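Local coordinates for protein OsmC family peroxiredoxin (Aquifex aeolicus, PDB 2E8E) that probably reduces organic hydroperoxides as an OsmC-type thiol peroxidase, using a redox-active pair of cysteines, at the interface of chains A and B. Coordinates in Å, arbitrary orientation; residue numbers count along the deposited sequence, not the author numbering. Chains: chain A/B, Hypothetical protein Aq_1549.

Contact 1: the interface of chains A and B. Residues chain A 109-111, 114-115; chain B 77, 79, 119.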
loop_
_atom_site.group_PDB
_atom_site.type_symbol
_atom_site.label_atom_id
_atom_site.label_comp_id
_atom_site.label_asym_id
_atom_site.label_seq_id
_atom_site.Cartn_x
_atom_site.Cartn_y
_atom_site.Cartn_z
ATOM N N TYR A 109 -4.838 -10.643 -12.364
ATOM C CA TYR A 109 -5.508 -9.372 -12.122
ATOM C C TYR A 109 -5.001 -8.425 -11.039
ATOM O O TYR A 109 -5.071 -7.210 -11.208
ATOM C CB TYR A 109 -6.991 -9.632 -11.874
ATOM C CG TYR A 109 -7.706 -10.199 -13.080
ATOM C CD1 TYR A 109 -7.935 -9.415 -14.206
ATOM C CD2 TYR A 109 -8.134 -11.526 -13.099
ATOM C CE1 TYR A 109 -8.576 -9.938 -15.328
ATOM C CE2 TYR A 109 -8.774 -12.057 -14.214
ATOM C CZ TYR A 109 -8.990 -11.257 -15.322
ATOM O OH TYR A 109 -9.621 -11.777 -16.427
ATOM N N CYS A 110 -4.497 -8.963 -9.936
ATOM C CA CYS A 110 -4.059 -8.103 -8.839
ATOM C C CYS A 110 -2.836 -7.250 -9.151
ATOM O O CYS A 110 -1.703 -7.740 -9.152
ATOM C CB CYS A 110 -3.795 -8.938 -7.592
ATOM S SG CYS A 110 -3.621 -7.911 -6.111
ATOM N N SER A 111 -3.073 -5.960 -9.385
ATOM C CA SER A 111 -2.000 -5.029 -9.717
ATOM C C SER A 111 -1.006 -4.795 -8.582
ATOM O O SER A 111 0.206 -4.819 -8.802
ATOM C CB SER A 111 -2.588 -3.683 -10.160
ATOM O OG SER A 111 -3.361 -3.827 -11.341
ATOM N N ALA A 114 1.193 -7.892 -7.960
ATOM C CA ALA A 114 2.122 -8.112 -9.063
ATOM C C ALA A 114 3.387 -7.272 -8.909
ATOM O O ALA A 114 4.469 -7.684 -9.329
ATOM C CB ALA A 114 1.450 -7.777 -10.388
ATOM N N MET A 115 3.247 -6.102 -8.300
ATOM C CA MET A 115 4.386 -5.209 -8.119
ATOM C C MET A 115 5.379 -5.618 -7.037
ATOM O O MET A 115 6.561 -5.287 -7.128
ATOM C CB MET A 115 3.898 -3.781 -7.856
ATOM C CG MET A 115 3.275 -3.121 -9.083
ATOM S SD MET A 115 2.952 -1.356 -8.880
ATOM C CE MET A 115 4.565 -0.716 -9.042
ATOM N N PRO B 77 -1.588 -7.766 -15.419
ATOM C CA PRO B 77 -1.994 -6.889 -14.312
ATOM C C PRO B 77 -1.612 -5.436 -14.609
ATOM O O PRO B 77 -0.524 -5.160 -15.111
ATOM C CB PRO B 77 -1.240 -7.471 -13.117
ATOM C CG PRO B 77 0.009 -8.000 -13.736
ATOM C CD PRO B 77 -0.508 -8.675 -14.993
ATOM N N ILE B 79 -0.187 -2.884 -13.410
ATOM C CA ILE B 79 0.776 -2.328 -12.469
ATOM C C ILE B 79 1.194 -0.928 -12.905
ATOM O O ILE B 79 0.928 -0.510 -14.031
ATOM C CB ILE B 79 2.056 -3.188 -12.419
ATOM C CG1 ILE B 79 2.708 -3.221 -13.807
ATOM C CG2 ILE B 79 1.729 -4.602 -11.946
ATOM C CD1 ILE B 79 4.033 -3.948 -13.857
ATOM N N SER B 119 9.899 -3.453 -10.251
ATOM C CA SER B 119 8.826 -3.665 -11.210
ATOM C C SER B 119 8.333 -2.384 -11.870
ATOM O O SER B 119 7.399 -2.434 -12.661
ATOM C CB SER B 119 7.638 -4.363 -10.534
ATOM O OG SER B 119 7.973 -5.677 -10.113
#

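Contact 2: the interface of chains A and B. Residues chain A 33, 36, 72, 80; chain B 4, 111.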
loop_
_atom_site.group_PDB
_atom_site.type_symbol
_atom_site.label_atom_id
_atom_site.label_comp_id
_atom_site.label_asym_id
_atom_site.label_seq_id
_atom_site.Cartn_x
_atom_site.Cartn_y
_atom_site.Cartn_z
ATOM N N ASN A 33 0.094 2.555 10.043
ATOM C CA ASN A 33 1.456 2.124 9.751
ATOM C C ASN A 33 1.610 1.880 8.248
ATOM O O ASN A 33 0.841 1.129 7.661
ATOM C CB ASN A 33 1.778 0.851 10.535
ATOM C CG ASN A 33 3.145 0.310 10.216
ATOM O OD1 ASN A 33 3.295 -0.586 9.381
ATOM N ND2 ASN A 33 4.167 0.873 10.860
ATOM N N GLU A 36 1.765 -1.741 7.166
ATOM C CA GLU A 36 0.492 -2.425 7.366
ATOM C C GLU A 36 -0.420 -1.987 6.221
ATOM O O GLU A 36 -1.207 -2.785 5.701
ATOM C CB GLU A 36 -0.140 -2.065 8.719
ATOM C CG GLU A 36 0.499 -2.791 9.890
ATOM C CD GLU A 36 -0.168 -2.492 11.222
ATOM O OE1 GLU A 36 -1.160 -1.729 11.251
ATOM O OE2 GLU A 36 0.309 -3.024 12.244
ATOM N N ARG A 72 9.191 -9.326 8.160
ATOM C CA ARG A 72 10.211 -8.418 7.647
ATOM C C ARG A 72 11.660 -8.794 7.909
ATOM O O ARG A 72 11.987 -9.398 8.931
ATOM C CB ARG A 72 9.977 -7.016 8.216
ATOM C CG ARG A 72 8.562 -6.507 8.036
ATOM C CD ARG A 72 8.371 -5.173 8.728
ATOM N NE ARG A 72 9.158 -4.109 8.116
ATOM C CZ ARG A 72 9.092 -2.836 8.488
ATOM N NH1 ARG A 72 8.283 -2.479 9.477
ATOM N NH2 ARG A 72 9.800 -1.919 7.850
ATOM N N TYR A 80 9.285 -7.088 3.343
ATOM C CA TYR A 80 8.688 -8.350 3.760
ATOM C C TYR A 80 9.413 -9.465 3.012
ATOM O O TYR A 80 9.393 -9.502 1.782
ATOM C CB TYR A 80 7.205 -8.412 3.381
ATOM C CG TYR A 80 6.301 -7.520 4.194
ATOM C CD1 TYR A 80 6.266 -7.609 5.584
ATOM C CD2 TYR A 80 5.453 -6.610 3.566
ATOM C CE1 TYR A 80 5.399 -6.816 6.331
ATOM C CE2 TYR A 80 4.586 -5.810 4.299
ATOM C CZ TYR A 80 4.563 -5.920 5.681
ATOM O OH TYR A 80 3.693 -5.142 6.402
ATOM N N LYS B 4 3.963 -8.219 10.757
ATOM C CA LYS B 4 2.860 -7.275 10.610
ATOM C C LYS B 4 1.672 -8.119 10.171
ATOM O O LYS B 4 1.825 -9.035 9.358
ATOM C CB LYS B 4 3.140 -6.236 9.519
ATOM C CG LYS B 4 4.289 -5.276 9.787
ATOM C CD LYS B 4 4.007 -4.354 10.958
ATOM C CE LYS B 4 4.997 -3.198 10.971
ATOM N NZ LYS B 4 4.970 -2.446 12.251
ATOM N N SER B 111 11.069 0.727 3.161
ATOM C CA SER B 111 10.706 -0.669 2.941
ATOM C C SER B 111 9.670 -0.876 1.839
ATOM O O SER B 111 9.834 -1.752 0.988
ATOM C CB SER B 111 10.189 -1.291 4.244
ATOM O OG SER B 111 11.198 -1.302 5.241
HETATM O O HOH W 1 2.477 -1.599 12.881
#

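Contact 1: the interface of chains A and B
B:Ile79, B:Pro77 and A:Ala114 bury most surface where a loop of chain B lies against the short helix 111-116 of chain A. This is a mainly apolar patch of the two-fold interface of the OsmC dimer. The methyl of A:Ala114 touches both loop residues: CB is 3.5 Å from the branch methyl CG2 of B:Ile79 and 3.7 Å from CG of the B:Pro77 ring. B:Pro77 follows a cis peptide bond and turns the CB-CG side of its ring to the helix. With chi1 of B:Ile79 at 61°, CG1 is wedged between the two backbone arms and CG2 points away from the carbonyl carbon, toward the helix. There CG2 also comes within 3.5 Å of the backbone O of A:Ser111, a van der Waals contact between a methyl and a carbonyl oxygen. A:Met115 slants across B:Ile79, its CG 3.6 Å from the isoleucine CB, while SD lies farther from it. Helix 111-116 starts just after A:Cys110, one of two cysteines that form a disulfide in another structure of this protein but not in this reduced one. The backbone O of A:Cys110 stands 4.0 Å from CB of B:Pro77, so the loop of one subunit packs beside the peptide that carries a redox cysteine of the other. At the far end of the patch the hydroxyl OG of B:Ser119 makes a weak hydrogen bond of 3.3 Å to the backbone O of A:Met115.

Contact 2: the interface of chains A and B
B:Lys4, near the start of strand 3-12, reaches over chain A between A:Tyr80 and the segment from A:Asn33 to A:Glu36, where helix 34-56 begins. It buries more surface than any other residue of this patch of the OsmC-family dimer. Its CB lies 3.3 Å from the phenol OH of A:Tyr80, a van der Waals contact with the oxygen end of the ring. CG follows in the plane of that ring, at its edge and 3.9 Å from CE1, so this part of the lysine meets the rim of the ring. A bend at chi2 (-66°) then turns the chain away from the tyrosine, and from there it is nearly extended. CD passes 4.0 Å from CG of A:Glu36, the two side chains crossing at about a right angle. CE comes next to the amide oxygen OD1 of A:Asn33, whose side chain approaches from the opposite direction. The same oxygen accepts a hydrogen bond of 2.9 Å from the backbone N of A:Glu36, in the carbonyl plane and on a lone pair, a side-chain cap at the helix start. The tip NZ stops 4.7 Å from OE2 of A:Glu36, and water 1 bridges the gap, 2.7 Å from NZ and from the carboxylate OE2. On the other flank A:Arg72 crosses the lysine obliquely, its NH1 3.7 Å from CE of B:Lys4. Its NH2 donates a bent hydrogen bond (139° at H) to the hydroxyl OG of B:Ser111 over 3.0 Å, with the oxygen lying close to the guanidinium plane.

Contact 1 and contact 2 belong to one two-fold interface, the centres of their C-alpha atoms about 19 Å apart. Ser111 takes part in both: the chain A copy in contact 1 and the chain B copy in contact 2. By symmetry, the start of each helix 111-116 therefore meets the partner's loop around Pro77 and Ile79 as well as the end of its strand 63-72. Cys110 immediately precedes this helix, so dimerisation may help to shape the surroundings of the redox cysteines. Contact 1 is chiefly apolar, whereas contact 2 is more polar and partly hydrated, and ties the N-terminal strand to the partner.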